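Local coordinates for surface layer protein (PDB 4UID) that probably builds the surface layer (S-layer) of Geobacillus stearothermophilus by self-association, and is represented here by its domains 4 and 5, at residues A5-L10 against G97-T102; V20-N25 against V105-N110; S68-V73 against G88-K93; A109-E114 against L137-G142; T121-A126 against V196-N201. All blocks are in the same frame, centred on the assembly; numbering follows the deposited sequence.

Contact 1: A5-L10 against G97-T102; sequences AEVSEL and GEVTKT
Val7 meets two residues of segment 97-102. CG2 of Val7 meets chiefly Val99, lying 3.7 Å from its CG1, and also comes near CB of Lys101. The two valines lie flank to flank and run in opposite senses. CG1 of Val7 lies on the lysine, within 3.6 Å of CD of Lys101. A chi1 of -170° sets this methyl anti to the backbone N, over the lysine chain, and puts CG2 beside that N, facing Val99. Trimming this residue to an alanine would probably open a gap beside Val99 and leave the alkyl chain of Lys101 with less to lie on. The lysine carbons also pass Leu10, whose CB is 4.1 Å from CD of Lys101.

Strands 6-10 and 99-102 belong to two different sheets that face each other, as in an Ig-like beta sandwich. Their axes come within 7.0 Å at an angle of 34°, and no hydrogen bond joins the two segments.

Side chains also meet backbone. Leu10 CD2 lies 3.9 Å from the carbonyl O of Lys101. Val99 CG2 is 4.1 Å from the O of Ala5.

Backbone bonding runs to each strand's own neighbour. Glu6 pairs with Lys48 of strand 41-48, and Lys101 pairs with Val94 of strand 88-96. A classic beta bulge sets Ser8 and Glu9 together opposite Lys46, and both point away from segment 97-102.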
# COMPACT_ATOMS: atom_id res chain seq x y z
N ALA A 5 -11.44 25.25 -28.81
CA ALA A 5 -12.03 24.44 -27.73
C ALA A 5 -11.86 25.05 -26.25
O ALA A 5 -11.68 26.27 -26.10
CB ALA A 5 -11.53 23.00 -27.89
N GLU A 6 -11.97 24.21 -25.20
CA GLU A 6 -11.78 24.56 -23.75
C GLU A 6 -11.58 23.25 -22.95
O GLU A 6 -12.29 22.27 -23.21
CB GLU A 6 -13.01 25.32 -23.18
CG GLU A 6 -12.93 25.76 -21.72
CD GLU A 6 -14.24 25.57 -20.92
OE1 GLU A 6 -14.62 24.41 -20.62
OE2 GLU A 6 -14.88 26.59 -20.53
N VAL A 7 -10.66 23.20 -21.99
CA VAL A 7 -10.42 21.94 -21.25
C VAL A 7 -11.28 21.85 -19.99
O VAL A 7 -11.05 22.60 -19.05
CB VAL A 7 -8.93 21.68 -20.89
CG1 VAL A 7 -8.75 20.26 -20.36
CG2 VAL A 7 -8.04 21.88 -22.11
N SER A 8 -12.22 20.90 -19.98
CA SER A 8 -13.26 20.78 -18.95
C SER A 8 -13.00 19.75 -17.83
O SER A 8 -13.68 19.78 -16.80
CB SER A 8 -14.62 20.49 -19.61
OG SER A 8 -14.87 19.10 -19.71
N GLU A 9 -12.05 18.84 -18.06
CA GLU A 9 -11.62 17.81 -17.09
C GLU A 9 -10.19 17.37 -17.36
O GLU A 9 -9.81 17.16 -18.52
CB GLU A 9 -12.55 16.58 -17.13
CG GLU A 9 -12.34 15.56 -16.00
CD GLU A 9 -12.82 14.15 -16.34
OE1 GLU A 9 -12.77 13.74 -17.52
OE2 GLU A 9 -13.24 13.43 -15.41
N LEU A 10 -9.40 17.23 -16.29
CA LEU A 10 -8.08 16.60 -16.35
C LEU A 10 -7.81 15.81 -15.07
O LEU A 10 -7.33 16.36 -14.08
CB LEU A 10 -6.97 17.61 -16.67
CG LEU A 10 -5.64 16.96 -17.10
CD1 LEU A 10 -5.79 16.19 -18.41
CD2 LEU A 10 -4.50 17.98 -17.20
N GLY A 97 -4.68 21.50 -30.04
CA GLY A 97 -4.28 22.68 -30.79
C GLY A 97 -3.59 23.69 -29.89
O GLY A 97 -2.62 23.36 -29.20
N GLU A 98 -4.12 24.91 -29.86
CA GLU A 98 -3.54 25.99 -29.05
C GLU A 98 -3.87 25.83 -27.56
O GLU A 98 -3.24 26.47 -26.71
CB GLU A 98 -4.01 27.37 -29.56
CG GLU A 98 -4.03 27.57 -31.09
CD GLU A 98 -2.67 27.89 -31.73
OE1 GLU A 98 -1.62 27.73 -31.06
OE2 GLU A 98 -2.66 28.30 -32.91
N VAL A 99 -4.84 24.96 -27.25
CA VAL A 99 -5.45 24.85 -25.91
C VAL A 99 -4.78 23.78 -25.03
O VAL A 99 -4.77 22.59 -25.37
CB VAL A 99 -6.99 24.63 -25.99
CG1 VAL A 99 -7.61 24.62 -24.60
CG2 VAL A 99 -7.64 25.72 -26.84
N THR A 100 -4.26 24.24 -23.88
CA THR A 100 -3.45 23.42 -22.96
C THR A 100 -4.00 23.44 -21.51
O THR A 100 -4.74 24.36 -21.13
CB THR A 100 -1.95 23.85 -22.97
OG1 THR A 100 -1.84 25.26 -22.76
CG2 THR A 100 -1.28 23.50 -24.30
N LYS A 101 -3.65 22.41 -20.72
CA LYS A 101 -3.92 22.36 -19.27
C LYS A 101 -2.85 21.53 -18.53
O LYS A 101 -2.29 20.58 -19.09
CB LYS A 101 -5.36 21.84 -18.98
CG LYS A 101 -5.91 22.20 -17.59
CD LYS A 101 -7.29 21.63 -17.33
CE LYS A 101 -7.66 21.65 -15.84
NZ LYS A 101 -7.88 23.00 -15.24
N THR A 102 -2.57 21.91 -17.27
CA THR A 102 -1.53 21.33 -16.43
C THR A 102 -2.12 20.86 -15.08
O THR A 102 -2.87 21.61 -14.44
CB THR A 102 -0.40 22.38 -16.19
OG1 THR A 102 0.19 22.74 -17.44
CG2 THR A 102 0.70 21.86 -15.26

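Contact 2: V20-N25 against V105-N110; sequences VTLYAN and VTVKAN
Tyr23 and Lys108 form a single beta bridge near the end of the first Ig-like domain, just where the chain leaves it for the next. The backbone N of Lys108 donates to the O of Leu22 at 2.8 Å, and this bond is nearly straight. On the far side of Tyr23, the N of Ala24 makes a weak bond to the O of Lys108.

Asn110 adds a side-chain link. Its OD1 accepts from the N of Asn25 at 2.8 Å, with the donor tilted somewhat from the carbonyl plane. The two asparagine amides are almost parallel, with planes 15° apart. The amide oxygen of Asn25 is taken by the N of Asn27, within its own loop.

The Tyr23 ring lies against the chain 108-110. Its CD1 is 3.7 Å from CB of Lys108 and 3.2 Å from the O of Ala109, both approached obliquely. CG of Tyr23 is anti to its carbonyl carbon (chi1 -66°), which lays the ring along this chain. Tyr141 of the next domain meets the ring with its plane turned by about 25°.

Apolar contacts close the inner side. CD2 of Leu22 is 4.2 Å from CG2 of Val107, and CB of Ala24 is 4.0 Å from CG1 of Val107. Pro84 touches both Leu22 and Val107.

The arrangement is that of a last Ig-like strand running out into an interdomain linker, held at its exit by an earlier loop of the same domain.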
# COMPACT_ATOMS: atom_id res chain seq x y z
N VAL A 20 -6.19 8.88 -6.08
CA VAL A 20 -5.82 9.76 -4.96
C VAL A 20 -4.41 9.41 -4.44
O VAL A 20 -3.70 10.28 -3.94
CB VAL A 20 -6.87 9.69 -3.81
CG1 VAL A 20 -6.63 10.78 -2.76
CG2 VAL A 20 -8.29 9.78 -4.36
N THR A 21 -4.00 8.15 -4.57
CA THR A 21 -2.67 7.72 -4.09
C THR A 21 -1.98 6.88 -5.15
O THR A 21 -2.57 5.93 -5.65
CB THR A 21 -2.77 6.95 -2.74
OG1 THR A 21 -3.25 7.83 -1.72
CG2 THR A 21 -1.42 6.44 -2.31
N LEU A 22 -0.74 7.24 -5.46
CA LEU A 22 0.05 6.49 -6.42
C LEU A 22 1.47 6.24 -5.96
O LEU A 22 2.23 7.18 -5.73
CB LEU A 22 0.10 7.24 -7.74
CG LEU A 22 0.84 6.52 -8.88
CD1 LEU A 22 -0.03 5.44 -9.52
CD2 LEU A 22 1.34 7.53 -9.90
N TYR A 23 1.85 4.97 -5.86
CA TYR A 23 3.21 4.60 -5.41
C TYR A 23 4.19 4.47 -6.55
O TYR A 23 3.78 4.38 -7.71
CB TYR A 23 3.19 3.35 -4.56
CG TYR A 23 2.47 3.58 -3.26
CD1 TYR A 23 2.86 4.60 -2.41
CD2 TYR A 23 1.40 2.78 -2.89
CE1 TYR A 23 2.20 4.85 -1.23
CE2 TYR A 23 0.74 3.00 -1.70
CZ TYR A 23 1.15 4.05 -0.88
OH TYR A 23 0.50 4.30 0.31
N ALA A 24 5.48 4.48 -6.23
CA ALA A 24 6.52 4.31 -7.24
C ALA A 24 6.35 3.01 -8.03
O ALA A 24 6.70 2.96 -9.21
CB ALA A 24 7.89 4.37 -6.62
N ASN A 25 5.80 1.99 -7.37
CA ASN A 25 5.61 0.67 -7.95
C ASN A 25 4.44 0.57 -8.93
O ASN A 25 4.15 -0.51 -9.44
CB ASN A 25 5.50 -0.40 -6.85
CG ASN A 25 4.25 -0.26 -5.99
OD1 ASN A 25 3.29 0.41 -6.36
ND2 ASN A 25 4.26 -0.88 -4.82
N VAL A 105 0.94 15.72 -10.23
CA VAL A 105 0.81 14.30 -9.95
C VAL A 105 1.92 13.98 -8.95
O VAL A 105 3.07 14.41 -9.12
CB VAL A 105 0.98 13.39 -11.19
CG1 VAL A 105 0.42 12.00 -10.93
CG2 VAL A 105 0.29 13.97 -12.42
N THR A 106 1.54 13.26 -7.91
CA THR A 106 2.46 12.92 -6.85
C THR A 106 2.66 11.42 -6.89
O THR A 106 1.67 10.67 -6.90
CB THR A 106 1.91 13.35 -5.46
OG1 THR A 106 1.50 14.72 -5.51
CG2 THR A 106 2.97 13.20 -4.37
N VAL A 107 3.92 11.00 -6.94
CA VAL A 107 4.31 9.61 -6.70
C VAL A 107 4.83 9.52 -5.27
O VAL A 107 5.70 10.30 -4.86
CB VAL A 107 5.42 9.15 -7.66
CG1 VAL A 107 5.74 7.69 -7.43
CG2 VAL A 107 5.02 9.40 -9.11
N LYS A 108 4.28 8.59 -4.51
CA LYS A 108 4.77 8.39 -3.15
C LYS A 108 5.76 7.25 -3.14
O LYS A 108 5.74 6.40 -4.04
CB LYS A 108 3.62 8.17 -2.18
CG LYS A 108 2.83 9.45 -1.89
CD LYS A 108 1.57 9.15 -1.09
CE LYS A 108 1.26 10.24 -0.09
NZ LYS A 108 0.60 9.68 1.13
N ALA A 109 6.66 7.26 -2.15
CA ALA A 109 7.59 6.14 -1.94
C ALA A 109 6.78 4.90 -1.64
O ALA A 109 5.74 5.00 -0.99
CB ALA A 109 8.58 6.43 -0.82
N ASN A 110 7.24 3.76 -2.13
CA ASN A 110 6.55 2.50 -1.84
C ASN A 110 6.51 2.18 -0.34
O ASN A 110 7.43 2.58 0.40
CB ASN A 110 7.19 1.32 -2.56
CG ASN A 110 7.38 1.58 -4.02
OD1 ASN A 110 6.46 2.06 -4.70
ND2 ASN A 110 8.58 1.28 -4.53

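Contact 3: S68-V73 against G88-K93; sequences SLNPEV and GTALVK
Leu69 is joined to Leu91 by a backbone hydrogen bond, from the N of Leu69 to the O of Leu91 at 3.0 Å. The Leu69 side chain bends over the same carbonyl, with CB 3.3 Å from the O of Leu91. Its CD1 then reaches to 4.3 Å from CB of Leu91.

Asn70 sets its CB against CB of Ala90 at 3.7 Å, and its amide lies over the backbone of Ala90 and Leu91. A glycine in place of Asn70 would probably leave the Ala90 methyl and the backbone beside Leu91 without their cover. Val73 closes the far end: its CG1, anti to the backbone N (chi1 -171°), lies 4.3 Å from CB of Ala90 and 4.0 Å from C of Gly88.

The next shell fixes the loop. Ser68 faces Val92 in an antiparallel non-hydrogen-bonded pair, the last of strand 65-68. The OG of Ser68 bonds to the O of Leu74 and receives a weak bond from the N of Asn70. The N of Val73 bonds to the O of Asn70, which turns the chain back. On the other flank, strand 88-93 pairs with strand 99-107 of the same Ig-like sheet.

The chemistry implies a loop tied to the strand at its start by a backbone bond, with the side chains of Leu69, Asn70 and Val73 packing along the strand from there.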
# COMPACT_ATOMS: atom_id res chain seq x y z
N SER A 68 4.66 14.71 -20.36
CA SER A 68 5.17 14.78 -19.01
C SER A 68 6.26 15.82 -18.94
O SER A 68 7.28 15.71 -19.60
CB SER A 68 5.68 13.42 -18.54
OG SER A 68 6.31 13.55 -17.27
N LEU A 69 6.04 16.84 -18.13
CA LEU A 69 7.06 17.86 -17.94
C LEU A 69 8.14 17.42 -16.99
O LEU A 69 9.14 18.10 -16.83
CB LEU A 69 6.46 19.19 -17.47
CG LEU A 69 5.29 19.82 -18.25
CD1 LEU A 69 5.12 21.25 -17.75
CD2 LEU A 69 5.43 19.77 -19.78
N ASN A 70 7.93 16.28 -16.34
CA ASN A 70 8.93 15.71 -15.46
C ASN A 70 9.15 14.23 -15.78
O ASN A 70 8.69 13.36 -15.02
CB ASN A 70 8.54 15.92 -14.01
CG ASN A 70 8.66 17.36 -13.58
OD1 ASN A 70 9.77 17.87 -13.42
ND2 ASN A 70 7.52 18.04 -13.40
N PRO A 71 9.87 13.93 -16.88
CA PRO A 71 9.90 12.56 -17.40
C PRO A 71 10.86 11.59 -16.68
O PRO A 71 10.80 10.39 -16.95
CB PRO A 71 10.28 12.75 -18.87
CG PRO A 71 10.94 14.09 -18.95
CD PRO A 71 10.83 14.78 -17.62
N GLU A 72 11.71 12.11 -15.78
CA GLU A 72 12.56 11.32 -14.86
C GLU A 72 11.77 10.80 -13.66
O GLU A 72 12.20 9.87 -12.95
CB GLU A 72 13.68 12.19 -14.29
CG GLU A 72 14.78 12.58 -15.25
CD GLU A 72 16.07 12.97 -14.52
OE1 GLU A 72 16.40 12.35 -13.48
OE2 GLU A 72 16.77 13.90 -15.00
N VAL A 73 10.61 11.42 -13.44
CA VAL A 73 9.78 11.21 -12.27
C VAL A 73 8.55 10.41 -12.67
O VAL A 73 8.12 9.53 -11.93
CB VAL A 73 9.34 12.57 -11.68
CG1 VAL A 73 8.64 12.39 -10.33
CG2 VAL A 73 10.53 13.53 -11.56
N GLY A 88 8.28 11.69 -6.00
CA GLY A 88 8.46 13.12 -6.27
C GLY A 88 7.18 13.70 -6.85
O GLY A 88 6.11 13.05 -6.81
N THR A 89 7.27 14.91 -7.41
CA THR A 89 6.12 15.59 -8.01
C THR A 89 6.38 15.85 -9.47
O THR A 89 7.40 16.41 -9.84
CB THR A 89 5.78 16.91 -7.26
OG1 THR A 89 5.26 16.61 -5.96
CG2 THR A 89 4.73 17.75 -8.01
N ALA A 90 5.43 15.44 -10.29
CA ALA A 90 5.50 15.71 -11.71
C ALA A 90 4.34 16.62 -12.16
O ALA A 90 3.22 16.50 -11.65
CB ALA A 90 5.49 14.40 -12.49
N LEU A 91 4.62 17.51 -13.11
CA LEU A 91 3.58 18.27 -13.75
C LEU A 91 3.25 17.67 -15.09
O LEU A 91 4.10 17.52 -15.96
CB LEU A 91 3.97 19.73 -13.90
CG LEU A 91 3.97 20.54 -12.61
CD1 LEU A 91 4.80 21.79 -12.83
CD2 LEU A 91 2.55 20.88 -12.17
N VAL A 92 1.99 17.32 -15.23
CA VAL A 92 1.47 16.68 -16.42
C VAL A 92 0.68 17.70 -17.30
O VAL A 92 0.09 18.63 -16.76
CB VAL A 92 0.69 15.42 -15.97
CG1 VAL A 92 -0.76 15.38 -16.44
CG2 VAL A 92 1.47 14.17 -16.33
N LYS A 93 0.71 17.52 -18.63
CA LYS A 93 0.08 18.44 -19.60
C LYS A 93 -0.73 17.80 -20.74
O LYS A 93 -0.26 16.87 -21.41
CB LYS A 93 1.14 19.37 -20.19
CG LYS A 93 0.55 20.51 -21.01
CD LYS A 93 1.48 21.70 -21.00
CE LYS A 93 1.52 22.37 -22.36
NZ LYS A 93 2.56 23.43 -22.42

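Contact 4: A109-E114 against L137-G142; sequences ANPVLE and LKDQYG
Gln140 and Tyr141 reach from the type I turn 139-142 of the second Ig-like domain to the linker that enters it. The Gln140 amide grips the linker on both sides of Pro111. Its OE1 accepts from the N of Val112 at 2.7 Å, nearly straight (168°), with the donor in the amide plane on a lone pair. Its NE2 donates to the O of Asn110 at 2.9 Å, coming in from above that carbonyl's plane. Two bonds thus fix the rotation of the amide. CG of Gln140 lies between the backbone N and the carbonyl carbon (chi1 66°), and the bend at chi2 turns the amide to the linker.

Tyr141 OH donates to the O of Ala109 at 2.6 Å, and this oxygen lies in the plane of the ring at its edge. One ring face is covered by CG of Gln140, 3.8 Å above its centre.

Farther along, the N of Glu114 bonds to the O of Lys138 at 2.7 Å, where 113-118 comes alongside 130-139. Leu113 CD1 packs on Leu137 CD2 at 3.7 Å, next to Phe145 and Ser191. The turn is closed by a bond from the N of Gly142 to the O of Asp139, while OD1 of Asp139 holds the N of Asn143.

This is a domain entrance, where side chains of a turn bind linker backbone before the chain joins its antiparallel neighbour as an edge strand.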
# COMPACT_ATOMS: atom_id res chain seq x y z
N ALA A 109 6.66 7.26 -2.15
CA ALA A 109 7.59 6.14 -1.94
C ALA A 109 6.78 4.90 -1.64
O ALA A 109 5.74 5.00 -0.99
CB ALA A 109 8.58 6.43 -0.82
N ASN A 110 7.24 3.76 -2.13
CA ASN A 110 6.55 2.50 -1.84
C ASN A 110 6.51 2.18 -0.34
O ASN A 110 7.43 2.58 0.40
CB ASN A 110 7.19 1.32 -2.56
CG ASN A 110 7.38 1.58 -4.02
OD1 ASN A 110 6.46 2.06 -4.70
ND2 ASN A 110 8.58 1.28 -4.53
N PRO A 111 5.45 1.46 0.09
CA PRO A 111 5.35 0.87 1.42
C PRO A 111 6.60 0.12 1.82
O PRO A 111 7.17 -0.60 1.02
CB PRO A 111 4.22 -0.12 1.24
CG PRO A 111 3.30 0.59 0.31
CD PRO A 111 4.19 1.30 -0.66
N VAL A 112 7.04 0.35 3.05
CA VAL A 112 8.05 -0.48 3.72
C VAL A 112 7.55 -0.72 5.15
O VAL A 112 6.67 0.01 5.61
CB VAL A 112 9.46 0.19 3.71
CG1 VAL A 112 10.03 0.24 2.30
CG2 VAL A 112 9.40 1.58 4.34
N LEU A 113 8.09 -1.72 5.84
CA LEU A 113 7.63 -2.06 7.18
C LEU A 113 8.04 -1.00 8.21
O LEU A 113 9.21 -0.69 8.37
CB LEU A 113 8.14 -3.44 7.58
CG LEU A 113 8.10 -3.77 9.07
CD1 LEU A 113 6.71 -4.23 9.51
CD2 LEU A 113 9.17 -4.79 9.44
N GLU A 114 7.05 -0.46 8.91
CA GLU A 114 7.31 0.57 9.88
C GLU A 114 7.05 0.08 11.31
O GLU A 114 7.85 0.36 12.20
CB GLU A 114 6.44 1.77 9.55
CG GLU A 114 6.59 2.99 10.45
CD GLU A 114 7.92 3.67 10.31
OE1 GLU A 114 8.60 3.50 9.27
OE2 GLU A 114 8.29 4.39 11.25
N LEU A 137 1.38 -6.08 10.88
CA LEU A 137 2.45 -5.30 10.31
C LEU A 137 1.88 -4.08 9.61
O LEU A 137 0.87 -4.16 8.90
CB LEU A 137 3.25 -6.13 9.32
CG LEU A 137 3.83 -7.47 9.72
CD1 LEU A 137 4.31 -8.17 8.46
CD2 LEU A 137 4.96 -7.30 10.72
N LYS A 138 2.55 -2.94 9.81
CA LYS A 138 2.12 -1.68 9.24
C LYS A 138 3.27 -0.98 8.54
O LYS A 138 4.43 -1.05 8.98
CB LYS A 138 1.49 -0.78 10.31
CG LYS A 138 0.31 -1.41 11.06
CD LYS A 138 -0.86 -0.45 11.17
CE LYS A 138 -1.97 -1.00 12.04
NZ LYS A 138 -2.09 -0.33 13.38
N ASP A 139 2.94 -0.34 7.42
CA ASP A 139 3.88 0.49 6.68
C ASP A 139 4.02 1.92 7.21
O ASP A 139 3.35 2.29 8.17
CB ASP A 139 3.51 0.51 5.20
CG ASP A 139 2.16 1.15 4.92
OD1 ASP A 139 1.67 2.03 5.68
OD2 ASP A 139 1.58 0.77 3.89
N GLN A 140 4.87 2.72 6.58
CA GLN A 140 5.15 4.10 7.04
C GLN A 140 3.91 5.01 7.05
O GLN A 140 3.87 6.01 7.78
CB GLN A 140 6.31 4.76 6.28
CG GLN A 140 6.05 5.03 4.82
CD GLN A 140 6.47 3.88 3.93
OE1 GLN A 140 6.22 2.68 4.22
NE2 GLN A 140 7.12 4.23 2.82
N TYR A 141 2.92 4.66 6.24
CA TYR A 141 1.69 5.42 6.18
C TYR A 141 0.67 4.92 7.20
O TYR A 141 -0.45 5.45 7.26
CB TYR A 141 1.12 5.36 4.76
CG TYR A 141 2.13 5.72 3.71
CD1 TYR A 141 2.64 7.04 3.61
CD2 TYR A 141 2.59 4.76 2.79
CE1 TYR A 141 3.58 7.38 2.64
CE2 TYR A 141 3.52 5.10 1.81
CZ TYR A 141 4.01 6.40 1.73
OH TYR A 141 4.94 6.72 0.75
N GLY A 142 1.05 3.91 7.98
CA GLY A 142 0.16 3.31 8.96
C GLY A 142 -0.95 2.45 8.39
O GLY A 142 -1.99 2.29 9.02

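Contact 5: T121-A126 against V196-N201; sequences TGVSVA and VKVPVN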
# COMPACT_ATOMS: atom_id res chain seq x y z
N THR A 121 0.39 -7.49 25.71
CA THR A 121 1.39 -6.76 26.47
C THR A 121 2.18 -7.76 27.31
O THR A 121 3.18 -7.43 27.95
CB THR A 121 0.70 -5.68 27.34
OG1 THR A 121 1.54 -4.52 27.39
CG2 THR A 121 0.36 -6.16 28.78
N GLY A 122 1.69 -9.00 27.29
CA GLY A 122 2.18 -10.08 28.14
C GLY A 122 1.17 -11.20 28.03
O GLY A 122 0.02 -10.96 27.70
N VAL A 123 1.61 -12.42 28.30
CA VAL A 123 0.77 -13.60 28.17
C VAL A 123 0.80 -14.41 29.45
O VAL A 123 1.85 -14.59 30.08
CB VAL A 123 1.16 -14.46 26.93
CG1 VAL A 123 0.32 -15.74 26.83
CG2 VAL A 123 0.99 -13.68 25.63
N SER A 124 -0.37 -14.89 29.83
CA SER A 124 -0.53 -15.77 30.96
C SER A 124 -1.25 -17.02 30.46
O SER A 124 -2.40 -16.96 29.99
CB SER A 124 -1.32 -15.07 32.06
OG SER A 124 -1.07 -15.66 33.32
N VAL A 125 -0.57 -18.15 30.54
CA VAL A 125 -1.13 -19.40 30.08
C VAL A 125 -0.91 -20.46 31.17
O VAL A 125 0.08 -20.42 31.92
CB VAL A 125 -0.58 -19.79 28.69
CG1 VAL A 125 0.90 -20.21 28.76
CG2 VAL A 125 -1.45 -20.85 28.01
N ALA A 126 -1.87 -21.37 31.29
CA ALA A 126 -1.76 -22.46 32.24
C ALA A 126 -0.93 -23.58 31.60
O ALA A 126 -0.96 -23.77 30.37
CB ALA A 126 -3.13 -22.95 32.65
N VAL A 196 9.55 -7.11 18.27
CA VAL A 196 8.91 -6.81 19.55
C VAL A 196 9.11 -7.98 20.49
O VAL A 196 9.12 -9.14 20.04
CB VAL A 196 7.40 -6.51 19.40
CG1 VAL A 196 6.74 -6.20 20.74
CG2 VAL A 196 7.17 -5.32 18.49
N LYS A 197 9.28 -7.70 21.78
CA LYS A 197 9.35 -8.74 22.81
C LYS A 197 8.10 -8.80 23.68
O LYS A 197 7.55 -7.76 24.05
CB LYS A 197 10.56 -8.57 23.69
CG LYS A 197 11.88 -8.80 23.00
CD LYS A 197 12.83 -7.77 23.58
CE LYS A 197 13.94 -7.36 22.64
NZ LYS A 197 14.69 -8.61 22.35
N VAL A 198 7.66 -10.01 24.02
CA VAL A 198 6.47 -10.20 24.84
C VAL A 198 6.79 -11.13 26.02
O VAL A 198 7.25 -12.25 25.84
CB VAL A 198 5.30 -10.72 23.99
CG1 VAL A 198 4.03 -10.82 24.81
CG2 VAL A 198 5.07 -9.85 22.77
N PRO A 199 6.55 -10.67 27.26
CA PRO A 199 6.78 -11.60 28.36
C PRO A 199 5.69 -12.69 28.38
O PRO A 199 4.64 -12.52 27.74
CB PRO A 199 6.69 -10.71 29.58
CG PRO A 199 5.77 -9.62 29.19
CD PRO A 199 5.93 -9.41 27.71
N VAL A 200 5.96 -13.79 29.08
CA VAL A 200 5.08 -14.94 29.14
C VAL A 200 5.26 -15.57 30.49
O VAL A 200 6.38 -15.75 30.96
CB VAL A 200 5.46 -16.02 28.10
CG1 VAL A 200 4.60 -17.27 28.23
CG2 VAL A 200 5.35 -15.49 26.69
N ASN A 201 4.13 -15.91 31.10
CA ASN A 201 4.11 -16.52 32.41
C ASN A 201 3.20 -17.76 32.42
O ASN A 201 1.98 -17.67 32.18
CB ASN A 201 3.69 -15.49 33.46
CG ASN A 201 3.88 -16.00 34.89
OD1 ASN A 201 4.92 -16.58 35.23
ND2 ASN A 201 2.88 -15.78 35.72
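Val123, Asn201 and Pro199 carry most of this strand pairing. The backbone of Val123 bonds twice. Its N donates to the O of Pro199 at 3.1 Å, and its O accepts from the N of Asn201 at 2.8 Å. Asn201 passes the ladder on, with its O accepting from the N of Val125 at 3.1 Å. This alternation is the parallel pattern, and the strand axes lie 4.8 Å apart at 26°.

The Val123 side chain turns to the domain interior. Its chi1 of 177° puts CG1 anti to the backbone N and CG2 beside it, 4.3 Å from CG1 of Val198. Its CB is 4.3 Å from CG2 of Val200. Ala131 and Phe133 of the opposing sheet cover it.

Asn201 and Ser124 lie on the other, outer face. The Pro199 ring ends the contact, with CD 3.4 Å from the O of Thr121 and CG 3.8 Å from CA of Gly122.

Strand 113-118 pairs antiparallel in one sheet, and 123-126 joins the last strand of the other, the strand switch familiar from Ig-like domains. Proline lacks an N-H, but Pro199 contributes its carbonyl to the ladder. The chemistry is backbone bonding along the edge, with valines sealing the core beneath.

Overall arrangement
Contacts 1, 2 and 3 lie in the first Ig-like domain and contact 5 in the second, with contacts 2 and 4 at the junction. Contacts 1 and 2 use the two ends of strand 99-107, their centres about 25 Å apart. On the neighbouring strand, contact 3 probably bonds to contact 2 through Ala90 and Val105, while its Lys93 and Leu91 pack on Thr100 and Thr102 of contact 1. Contacts 2 and 4 share Ala109 and Asn110, their centres about 13 Å apart. Both grip the linker, one from each domain, and Tyr23 meets Tyr141. Contact 5 lies about 26 Å beyond contact 4, centre to centre, and about 62 Å from contact 1 in this elongated chain.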